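Local coordinates for Poly(A) RNA polymerase protein 2 (Saccharomyces cerevisiae, PDB 3NYB) that acts as a poly(A) RNA polymerase and, together with the zinc knuckle protein Air2p, forms the polymerase core of TRAMP, an RNA surveillance complex, at residues F194-L197 against H198-R202; I219-F222 against E223-K227; D27-A30 against Y31-S35; S272-I275 against S276-S279. The protein carries 1 engineered substitution. All blocks are in the same frame, centred on the assembly; numbering follows the deposited sequence.

Along the chain the order is contact 3, contact 1, contact 2, contact 4. Contacts 1 and 2 are close neighbours, their centres about 12 Å apart. Contact 1 spans the end of helix 186-198 and the start of helix 201-204, contact 2 the later part of helix 214-228; helix 186-198 meets helix 214-228 through Phe196 and Tyr225, His200, just beyond its end, bonds Glu220, and both contacts meet the chain of Protein AIR2. Contact 3 ends helix 17-31, about 25 Å from contact 1 between centres. Contact 4, before helix 282-304, lies across the chain's centre from contact 3, about 32 Å between centres. The set thus samples one partner-facing region and two separate connections.

Contact 1 (F194-L197 against H198-R202); sequences FSFL and HMHPR
Phe194 and His198, one turn apart at the end of helix 186-198, bring their rings together at a slant: the planes make 46° and the centroids of Phe194 and His198 are 4.8 Å apart, which is neither a stack nor an edge-to-face pair. Phe194 CE1 does the touching, lying over the centre of one imidazole face, 3.6 Å from His198 CD2. The Phe196-His200 pair is built differently. These side chains run alongside each other in the same direction, and the edge of the His200 imidazole is turned toward the Phe196 face, with planes at 85° in an offset edge-to-face arrangement; His200 CD2 is 4.0 Å from Phe196 CE1. With its CG anti to the backbone N (chi1 176°), His200 brings its ring beside Phe196 and also serves as N-cap of the next short helix, Arg202 N donating to His200 ND1 at 3.0 Å. At its other nitrogen, NE2 is hydrogen-bonded to Glu220, so both ring nitrogens have a partner. In the backbone, His198 N and Met199 N still donate to Phe194 O and Ser195 O, respectively; Met199 then leaves helical geometry, and the bond from His200 N to Leu197 O is weak. Around this helix end, Phe194 stacks on Trp153, Ser195 and Met199 meet Tyr245 of strand 243-247, and Phe196 packs on Leu217 and Tyr225 of helix 214-228 and on Phe78 of the Protein AIR2 chain.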
loop_
_atom_site.group_PDB
_atom_site.type_symbol
_atom_site.label_atom_id
_atom_site.label_comp_id
_atom_site.label_asym_id
_atom_site.label_seq_id
_atom_site.Cartn_x
_atom_site.Cartn_y
_atom_site.Cartn_z
ATOM N N PHE A 194 -7.777 -0.361 0.167
ATOM C CA PHE A 194 -9.079 0.151 0.554
ATOM C C PHE A 194 -10.191 -0.612 -0.157
ATOM O O PHE A 194 -11.111 -1.125 0.480
ATOM C CB PHE A 194 -9.179 1.640 0.246
ATOM C CG PHE A 194 -10.571 2.191 0.370
ATOM C CD1 PHE A 194 -11.276 2.067 1.557
ATOM C CD2 PHE A 194 -11.170 2.844 -0.698
ATOM C CE1 PHE A 194 -12.553 2.574 1.673
ATOM C CE2 PHE A 194 -12.438 3.353 -0.590
ATOM C CZ PHE A 194 -13.133 3.220 0.598
ATOM N N SER A 195 -10.095 -0.685 -1.481
ATOM C CA SER A 195 -11.068 -1.407 -2.269
ATOM C C SER A 195 -11.230 -2.819 -1.717
ATOM O O SER A 195 -12.321 -3.208 -1.280
ATOM C CB SER A 195 -10.627 -1.460 -3.725
ATOM O OG SER A 195 -11.245 -2.541 -4.397
ATOM N N PHE A 196 -10.137 -3.575 -1.732
ATOM C CA PHE A 196 -10.129 -4.943 -1.227
ATOM C C PHE A 196 -10.861 -5.087 0.111
ATOM O O PHE A 196 -11.783 -5.892 0.243
ATOM C CB PHE A 196 -8.692 -5.446 -1.129
ATOM C CG PHE A 196 -8.501 -6.583 -0.166
ATOM C CD1 PHE A 196 -8.816 -7.883 -0.532
ATOM C CD2 PHE A 196 -7.969 -6.355 1.099
ATOM C CE1 PHE A 196 -8.619 -8.934 0.354
ATOM C CE2 PHE A 196 -7.769 -7.401 1.983
ATOM C CZ PHE A 196 -8.098 -8.696 1.611
ATOM N N LEU A 197 -10.460 -4.300 1.097
ATOM C CA LEU A 197 -11.111 -4.325 2.403
ATOM C C LEU A 197 -12.620 -4.137 2.291
ATOM O O LEU A 197 -13.392 -4.933 2.819
ATOM C CB LEU A 197 -10.515 -3.243 3.319
ATOM C CG LEU A 197 -9.541 -3.624 4.447
ATOM C CD1 LEU A 197 -8.536 -4.685 4.036
ATOM C CD2 LEU A 197 -8.826 -2.392 5.004
ATOM N N HIS A 198 -13.038 -3.089 1.590
ATOM C CA HIS A 198 -14.439 -2.689 1.598
ATOM C C HIS A 198 -15.374 -3.610 0.836
ATOM O O HIS A 198 -16.583 -3.589 1.068
ATOM C CB HIS A 198 -14.606 -1.244 1.134
ATOM C CG HIS A 198 -14.903 -0.293 2.242
ATOM N ND1 HIS A 198 -14.424 -0.475 3.530
ATOM C CD2 HIS A 198 -15.630 0.847 2.282
ATOM C CE1 HIS A 198 -14.842 0.507 4.298
ATOM N NE2 HIS A 198 -15.578 1.331 3.563
ATOM N N MET A 199 -14.834 -4.423 -0.063
ATOM C CA MET A 199 -15.694 -5.362 -0.773
ATOM C C MET A 199 -15.304 -6.826 -0.587
ATOM O O MET A 199 -15.400 -7.632 -1.506
ATOM C CB MET A 199 -15.799 -4.998 -2.251
ATOM C CG MET A 199 -14.496 -4.831 -2.958
ATOM S SD MET A 199 -14.804 -4.405 -4.675
ATOM C CE MET A 199 -15.590 -5.911 -5.235
ATOM N N HIS A 200 -14.877 -7.166 0.617
ATOM C CA HIS A 200 -14.524 -8.534 0.942
ATOM C C HIS A 200 -15.742 -9.183 1.586
ATOM O O HIS A 200 -16.311 -8.630 2.526
ATOM C CB HIS A 200 -13.334 -8.533 1.897
ATOM C CG HIS A 200 -12.927 -9.889 2.375
ATOM N ND1 HIS A 200 -13.695 -10.639 3.241
ATOM C CD2 HIS A 200 -11.810 -10.619 2.139
ATOM C CE1 HIS A 200 -13.080 -11.778 3.502
ATOM N NE2 HIS A 200 -11.931 -11.789 2.847
ATOM N N PRO A 201 -16.148 -10.355 1.072
ATOM C CA PRO A 201 -17.366 -11.079 1.469
ATOM C C PRO A 201 -17.651 -11.028 2.975
ATOM O O PRO A 201 -18.790 -10.797 3.383
ATOM C CB PRO A 201 -17.066 -12.511 1.033
ATOM C CG PRO A 201 -16.178 -12.348 -0.155
ATOM C CD PRO A 201 -15.359 -11.107 0.081
ATOM N N ARG A 202 -16.625 -11.234 3.793
ATOM C CA ARG A 202 -16.807 -11.292 5.234
ATOM C C ARG A 202 -16.849 -9.902 5.834
ATOM O O ARG A 202 -17.169 -9.736 7.012
ATOM C CB ARG A 202 -15.676 -12.078 5.879
ATOM C CG ARG A 202 -15.506 -13.476 5.329
ATOM C CD ARG A 202 -16.654 -14.364 5.758
ATOM N NE ARG A 202 -16.347 -15.775 5.564
ATOM C CZ ARG A 202 -16.853 -16.751 6.306
ATOM N NH1 ARG A 202 -17.681 -16.462 7.300
ATOM N NH2 ARG A 202 -16.522 -18.010 6.062
#

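Contact 2 (I219-F222 against E223-K227); sequences IEFF and ELYGK
Phe221 and Tyr225, one turn apart on helix 214-228, make the aromatic part of this contact. An edge of the tyrosine ring is directed at the phenylalanine face in an offset edge-to-face pair, with centroids of Phe221 and Tyr225 4.9 Å apart and planes at 64°. Tyr225 CD2 comes down over the face near its rim, closest to Phe221 CE1. Phe221 has its CG anti to the backbone N (chi1 167°) and Tyr225 has its CG beside the backbone N (chi1 -65°), a combination that lets the two side chains cross. Replacing Phe221 with an alanine would probably open a gap under the Tyr225 edge and leave that ring less restrained against turning.

The backbone bonds are those of a regular helix: Leu224 N donates to Glu220 O at 2.9 Å and Tyr225 N to Phe221 O at 3.1 Å, before the turn widens to pi type at 224-227.

The polar part joins Glu220 and Glu223, whose side chains lie side by side with OE2 of Glu220 5.4 Å from OE2 of Glu223. A water donates to both Glu220 O (2.8 Å) and Glu223 OE2 (2.7 Å). Both carboxylates form salt bridges with Arg26 of the Protein AIR2 chain, which probably offsets their like charges, and Glu220 OE2 also bonds Tyr28 of that chain.

On the remaining sides, Phe221 packs on Val193 of helix 186-198, the Tyr225 hydroxyl bonds Leu192 O of that helix, and Phe222 rests on Ala292 and Leu296 of helix 282-304.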
loop_
_atom_site.group_PDB
_atom_site.type_symbol
_atom_site.label_atom_id
_atom_site.label_comp_id
_atom_site.label_asym_id
_atom_site.label_seq_id
_atom_site.Cartn_x
_atom_site.Cartn_y
_atom_site.Cartn_z
ATOM N N ILE A 219 -2.771 -11.948 3.454
ATOM C CA ILE A 219 -2.621 -13.006 2.476
ATOM C C ILE A 219 -3.606 -12.824 1.328
ATOM O O ILE A 219 -3.209 -12.774 0.171
ATOM C CB ILE A 219 -2.793 -14.382 3.118
ATOM C CG1 ILE A 219 -1.577 -14.695 3.988
ATOM C CG2 ILE A 219 -2.963 -15.437 2.054
ATOM C CD1 ILE A 219 -1.647 -16.026 4.653
ATOM N N GLU A 220 -4.886 -12.690 1.653
ATOM C CA GLU A 220 -5.915 -12.550 0.630
ATOM C C GLU A 220 -5.736 -11.301 -0.238
ATOM O O GLU A 220 -6.155 -11.276 -1.394
ATOM C CB GLU A 220 -7.309 -12.587 1.260
ATOM C CG GLU A 220 -7.596 -13.886 1.994
ATOM C CD GLU A 220 -8.886 -13.851 2.791
ATOM O OE1 GLU A 220 -9.498 -12.770 2.906
ATOM O OE2 GLU A 220 -9.284 -14.913 3.306
ATOM N N PHE A 221 -5.112 -10.266 0.306
ATOM C CA PHE A 221 -4.815 -9.097 -0.503
ATOM C C PHE A 221 -3.829 -9.462 -1.613
ATOM O O PHE A 221 -4.008 -9.076 -2.763
ATOM C CB PHE A 221 -4.256 -7.958 0.354
ATOM C CG PHE A 221 -3.631 -6.844 -0.449
ATOM C CD1 PHE A 221 -4.359 -5.724 -0.789
ATOM C CD2 PHE A 221 -2.309 -6.918 -0.854
ATOM C CE1 PHE A 221 -3.786 -4.693 -1.523
ATOM C CE2 PHE A 221 -1.734 -5.894 -1.586
ATOM C CZ PHE A 221 -2.472 -4.782 -1.921
ATOM N N PHE A 222 -2.778 -10.193 -1.265
ATOM C CA PHE A 222 -1.793 -10.598 -2.260
ATOM C C PHE A 222 -2.372 -11.621 -3.224
ATOM O O PHE A 222 -1.926 -11.745 -4.365
ATOM C CB PHE A 222 -0.541 -11.165 -1.590
ATOM C CG PHE A 222 0.275 -10.136 -0.864
ATOM C CD1 PHE A 222 0.696 -8.988 -1.513
ATOM C CD2 PHE A 222 0.626 -10.321 0.460
ATOM C CE1 PHE A 222 1.443 -8.041 -0.853
ATOM C CE2 PHE A 222 1.369 -9.382 1.122
ATOM C CZ PHE A 222 1.782 -8.238 0.468
ATOM N N GLU A 223 -3.369 -12.358 -2.751
ATOM C CA GLU A 223 -4.034 -13.366 -3.556
ATOM C C GLU A 223 -4.905 -12.703 -4.607
ATOM O O GLU A 223 -4.891 -13.076 -5.777
ATOM C CB GLU A 223 -4.895 -14.249 -2.659
ATOM C CG GLU A 223 -5.725 -15.262 -3.403
ATOM C CD GLU A 223 -6.649 -16.020 -2.486
ATOM O OE1 GLU A 223 -6.578 -17.269 -2.473
ATOM O OE2 GLU A 223 -7.437 -15.358 -1.773
ATOM N N LEU A 224 -5.667 -11.707 -4.180
ATOM C CA LEU A 224 -6.524 -10.983 -5.095
ATOM C C LEU A 224 -5.691 -10.330 -6.178
ATOM O O LEU A 224 -5.867 -10.607 -7.362
ATOM C CB LEU A 224 -7.346 -9.936 -4.344
ATOM C CG LEU A 224 -8.415 -9.228 -5.170
ATOM C CD1 LEU A 224 -7.826 -8.076 -5.928
ATOM C CD2 LEU A 224 -9.079 -10.201 -6.130
ATOM N N TYR A 225 -4.767 -9.472 -5.764
ATOM C CA TYR A 225 -4.013 -8.640 -6.694
ATOM C C TYR A 225 -2.801 -9.340 -7.285
ATOM O O TYR A 225 -2.108 -8.785 -8.131
ATOM C CB TYR A 225 -3.585 -7.339 -6.019
ATOM C CG TYR A 225 -4.743 -6.457 -5.624
ATOM C CD1 TYR A 225 -5.606 -5.949 -6.579
ATOM C CD2 TYR A 225 -4.972 -6.125 -4.297
ATOM C CE1 TYR A 225 -6.664 -5.134 -6.227
ATOM C CE2 TYR A 225 -6.031 -5.313 -3.937
ATOM C CZ TYR A 225 -6.873 -4.822 -4.909
ATOM O OH TYR A 225 -7.930 -4.016 -4.563
ATOM N N GLY A 226 -2.548 -10.565 -6.849
ATOM C CA GLY A 226 -1.423 -11.314 -7.376
ATOM C C GLY A 226 -1.828 -12.423 -8.336
ATOM O O GLY A 226 -1.059 -12.788 -9.225
ATOM N N LYS A 227 -3.037 -12.952 -8.171
ATOM C CA LYS A 227 -3.438 -14.159 -8.893
ATOM C C LYS A 227 -4.728 -14.048 -9.696
ATOM O O LYS A 227 -4.902 -14.769 -10.672
ATOM C CB LYS A 227 -3.546 -15.336 -7.925
ATOM C CG LYS A 227 -2.198 -15.794 -7.368
ATOM C CD LYS A 227 -2.355 -16.690 -6.146
ATOM C CE LYS A 227 -3.001 -18.031 -6.482
ATOM N NZ LYS A 227 -3.451 -18.757 -5.251
HETATM O O HOH W 1 -8.085 -12.879 -2.708
#

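Contact 3 (D27-A30 against Y31-S35); sequences DFVA and YISPS
Tyr31 N donates to Asp27 O at 2.8 Å and Ile32 N to Phe28 O at 2.8 Å, the last regular turn of helix 17-31 before the chain enters the linker to helix 36-54. The next bond changes span: Ser33 N donates to Ala30 O, three residues back, at 3.0 Å. Its donor stands above the carbonyl plane, with a C=O...N angle of 107°, and Ser33 itself has the extended psi of 146° that takes the chain off the helix axis. The linker ends at Ser35, the N-cap of helix 36-54; its side chain caps a backbone N of that helix while its own N bonds Glu38 OE1, consistent with a capping box.

Among the side chains, Phe28 and Ile32 carry the packing. Trp5 meets the Phe28 ring edge-to-face, and both Phe28 and Ile32 touch helix 160-173, at Ile166 and Leu165. Ile32 carries CG2 beside its backbone N and sets that methyl over one Phe28 face, a CH-pi contact with CG2 of Ile32 3.6 Å from the Phe28 ring centroid.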
loop_
_atom_site.group_PDB
_atom_site.type_symbol
_atom_site.label_atom_id
_atom_site.label_comp_id
_atom_site.label_asym_id
_atom_site.label_seq_id
_atom_site.Cartn_x
_atom_site.Cartn_y
_atom_site.Cartn_z
ATOM N N ASP A 27 2.946 -5.949 15.610
ATOM C CA ASP A 27 4.236 -5.726 16.253
ATOM C C ASP A 27 5.125 -4.866 15.372
ATOM O O ASP A 27 5.686 -3.859 15.822
ATOM C CB ASP A 27 4.901 -7.051 16.588
ATOM C CG ASP A 27 4.167 -7.796 17.689
ATOM O OD1 ASP A 27 3.408 -7.129 18.435
ATOM O OD2 ASP A 27 4.349 -9.032 17.811
ATOM N N PHE A 28 5.223 -5.265 14.107
ATOM C CA PHE A 28 5.953 -4.519 13.095
ATOM C C PHE A 28 5.474 -3.073 12.996
ATOM O O PHE A 28 6.277 -2.143 13.077
ATOM C CB PHE A 28 5.819 -5.195 11.722
ATOM C CG PHE A 28 6.500 -4.439 10.613
ATOM C CD1 PHE A 28 7.865 -4.549 10.415
ATOM C CD2 PHE A 28 5.780 -3.608 9.780
ATOM C CE1 PHE A 28 8.488 -3.850 9.407
ATOM C CE2 PHE A 28 6.403 -2.907 8.766
ATOM C CZ PHE A 28 7.751 -3.027 8.581
ATOM N N VAL A 29 4.169 -2.895 12.809
ATOM C CA VAL A 29 3.573 -1.568 12.691
ATOM C C VAL A 29 3.905 -0.687 13.887
ATOM O O VAL A 29 4.175 0.497 13.732
ATOM C CB VAL A 29 2.034 -1.631 12.523
ATOM C CG1 VAL A 29 1.421 -0.221 12.528
ATOM C CG2 VAL A 29 1.678 -2.353 11.249
ATOM N N ALA A 30 3.880 -1.257 15.082
ATOM C CA ALA A 30 4.201 -0.465 16.262
ATOM C C ALA A 30 5.693 -0.166 16.284
ATOM O O ALA A 30 6.114 0.937 16.649
ATOM C CB ALA A 30 3.760 -1.178 17.548
ATOM N N TYR A 31 6.490 -1.147 15.873
ATOM C CA TYR A 31 7.930 -0.952 15.822
ATOM C C TYR A 31 8.332 0.159 14.829
ATOM O O TYR A 31 9.289 0.910 15.072
ATOM C CB TYR A 31 8.631 -2.268 15.491
ATOM C CG TYR A 31 10.120 -2.136 15.356
ATOM C CD1 TYR A 31 10.945 -2.166 16.482
ATOM C CD2 TYR A 31 10.711 -1.965 14.110
ATOM C CE1 TYR A 31 12.321 -2.048 16.373
ATOM C CE2 TYR A 31 12.102 -1.836 13.989
ATOM C CZ TYR A 31 12.892 -1.887 15.127
ATOM O OH TYR A 31 14.249 -1.751 15.025
ATOM N N ILE A 32 7.598 0.265 13.720
ATOM C CA ILE A 32 7.888 1.273 12.701
ATOM C C ILE A 32 7.159 2.581 13.035
ATOM O O ILE A 32 7.197 3.544 12.284
ATOM C CB ILE A 32 7.477 0.791 11.297
ATOM C CG1 ILE A 32 5.952 0.732 11.179
ATOM C CG2 ILE A 32 8.097 -0.565 10.996
ATOM C CD1 ILE A 32 5.458 0.500 9.768
ATOM N N SER A 33 6.501 2.610 14.185
ATOM C CA SER A 33 5.709 3.772 14.571
ATOM C C SER A 33 6.544 4.661 15.524
ATOM O O SER A 33 7.369 4.157 16.285
ATOM C CB SER A 33 4.384 3.333 15.198
ATOM O OG SER A 33 3.590 2.621 14.265
ATOM N N PRO A 34 6.365 5.992 15.457
ATOM C CA PRO A 34 7.335 6.914 16.075
ATOM C C PRO A 34 7.240 7.009 17.586
ATOM O O PRO A 34 6.219 6.666 18.178
ATOM C CB PRO A 34 6.959 8.267 15.464
ATOM C CG PRO A 34 5.502 8.140 15.204
ATOM C CD PRO A 34 5.357 6.728 14.672
ATOM N N SER A 35 8.313 7.485 18.201
ATOM C CA SER A 35 8.325 7.754 19.631
ATOM C C SER A 35 8.189 9.255 19.842
ATOM O O SER A 35 8.467 10.050 18.923
ATOM C CB SER A 35 9.651 7.304 20.227
ATOM O OG SER A 35 10.715 8.033 19.625
#

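Contact 4 (S272-I275 against S276-S279); sequences SNNI and SRGS
Asn274 and Arg277 meet at the ends of a tight turn, where the amide oxygen of the first lies against the backbone and CB of the second. Asn274 CG sits between the backbone N and the carbonyl carbon (chi1 87°), and a chi2 of 0° swings OD1 back over its own CA, so the oxygen faces Arg277. Asn274 OD1 is 2.7 Å from Arg277 N, but the angle is too poor for a hydrogen bond. The Arg277 chain leaves with CG anti to its N and then bends at both chi2 and chi3, so that it crosses the asparagine at about a right angle. Within the turn, CD1 of Ile275 lies 3.6 Å from OG of Ser276.

A valine here has no amide oxygen to set beside Arg277 N, and the turn would probably be freer to shift.

Ser276 OG bonds Ile265 N weakly, and the Ile275 backbone pairs with that of Ile265, which joins this loop to the chain near strand 266-267. Ser279 N donates to Ser276 O at 3.1 Å. The whole is a pair of overlapping type I beta turns, Asn274 to Arg277 and Ser276 to Ser279, in the loop that leads into helix 282-304.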
loop_
_atom_site.group_PDB
_atom_site.type_symbol
_atom_site.label_atom_id
_atom_site.label_comp_id
_atom_site.label_asym_id
_atom_site.label_seq_id
_atom_site.Cartn_x
_atom_site.Cartn_y
_atom_site.Cartn_z
ATOM N N SER A 272 -11.515 11.412 -15.910
ATOM C CA SER A 272 -11.152 11.263 -17.313
ATOM C C SER A 272 -9.895 10.418 -17.548
ATOM O O SER A 272 -9.724 9.853 -18.624
ATOM C CB SER A 272 -10.978 12.643 -17.949
ATOM O OG SER A 272 -9.971 12.626 -18.943
ATOM N N ASN A 273 -9.013 10.339 -16.556
ATOM C CA ASN A 273 -7.802 9.533 -16.694
ATOM C C ASN A 273 -7.473 8.705 -15.450
ATOM O O ASN A 273 -7.939 9.007 -14.350
ATOM C CB ASN A 273 -6.606 10.414 -17.063
ATOM C CG ASN A 273 -5.942 11.036 -15.849
ATOM O OD1 ASN A 273 -4.713 11.083 -15.760
ATOM N ND2 ASN A 273 -6.749 11.512 -14.907
ATOM N N ASN A 274 -6.674 7.657 -15.622
ATOM C CA ASN A 274 -6.230 6.891 -14.462
ATOM C C ASN A 274 -4.895 7.390 -13.927
ATOM O O ASN A 274 -3.994 7.749 -14.687
ATOM C CB ASN A 274 -6.228 5.373 -14.729
ATOM C CG ASN A 274 -4.945 4.870 -15.361
ATOM O OD1 ASN A 274 -4.021 5.630 -15.630
ATOM N ND2 ASN A 274 -4.887 3.568 -15.602
ATOM N N ILE A 275 -4.784 7.451 -12.612
ATOM C CA ILE A 275 -3.546 7.915 -12.010
ATOM C C ILE A 275 -2.481 6.820 -12.011
ATOM O O ILE A 275 -1.338 7.069 -11.635
ATOM C CB ILE A 275 -3.774 8.463 -10.586
ATOM C CG1 ILE A 275 -5.094 7.943 -10.022
ATOM C CG2 ILE A 275 -3.838 9.974 -10.607
ATOM C CD1 ILE A 275 -5.174 6.452 -9.911
ATOM N N SER A 276 -2.855 5.621 -12.457
ATOM C CA SER A 276 -1.955 4.466 -12.430
ATOM C C SER A 276 -1.325 4.199 -13.792
ATOM O O SER A 276 -0.653 3.182 -13.987
ATOM C CB SER A 276 -2.702 3.207 -11.989
ATOM O OG SER A 276 -4.024 3.500 -11.587
ATOM N N ARG A 277 -1.560 5.104 -14.734
ATOM C CA ARG A 277 -1.033 4.956 -16.081
ATOM C C ARG A 277 0.482 4.812 -16.042
ATOM O O ARG A 277 1.059 4.023 -16.789
ATOM C CB ARG A 277 -1.430 6.158 -16.943
ATOM C CG ARG A 277 -0.734 6.215 -18.292
ATOM C CD ARG A 277 -1.261 5.152 -19.228
ATOM N NE ARG A 277 -2.604 5.471 -19.696
ATOM C CZ ARG A 277 -2.871 6.043 -20.864
ATOM N NH1 ARG A 277 -1.881 6.353 -21.692
ATOM N NH2 ARG A 277 -4.129 6.298 -21.207
ATOM N N GLY A 278 1.116 5.572 -15.152
ATOM C CA GLY A 278 2.565 5.614 -15.069
ATOM C C GLY A 278 3.226 4.370 -14.497
ATOM O O GLY A 278 4.449 4.228 -14.567
ATOM N N SER A 279 2.432 3.470 -13.920
ATOM C CA SER A 279 2.962 2.220 -13.392
ATOM C C SER A 279 3.155 1.177 -14.492
ATOM O O SER A 279 2.428 0.193 -14.563
ATOM C CB SER A 279 2.049 1.675 -12.295
ATOM O OG SER A 279 1.980 2.578 -11.207
#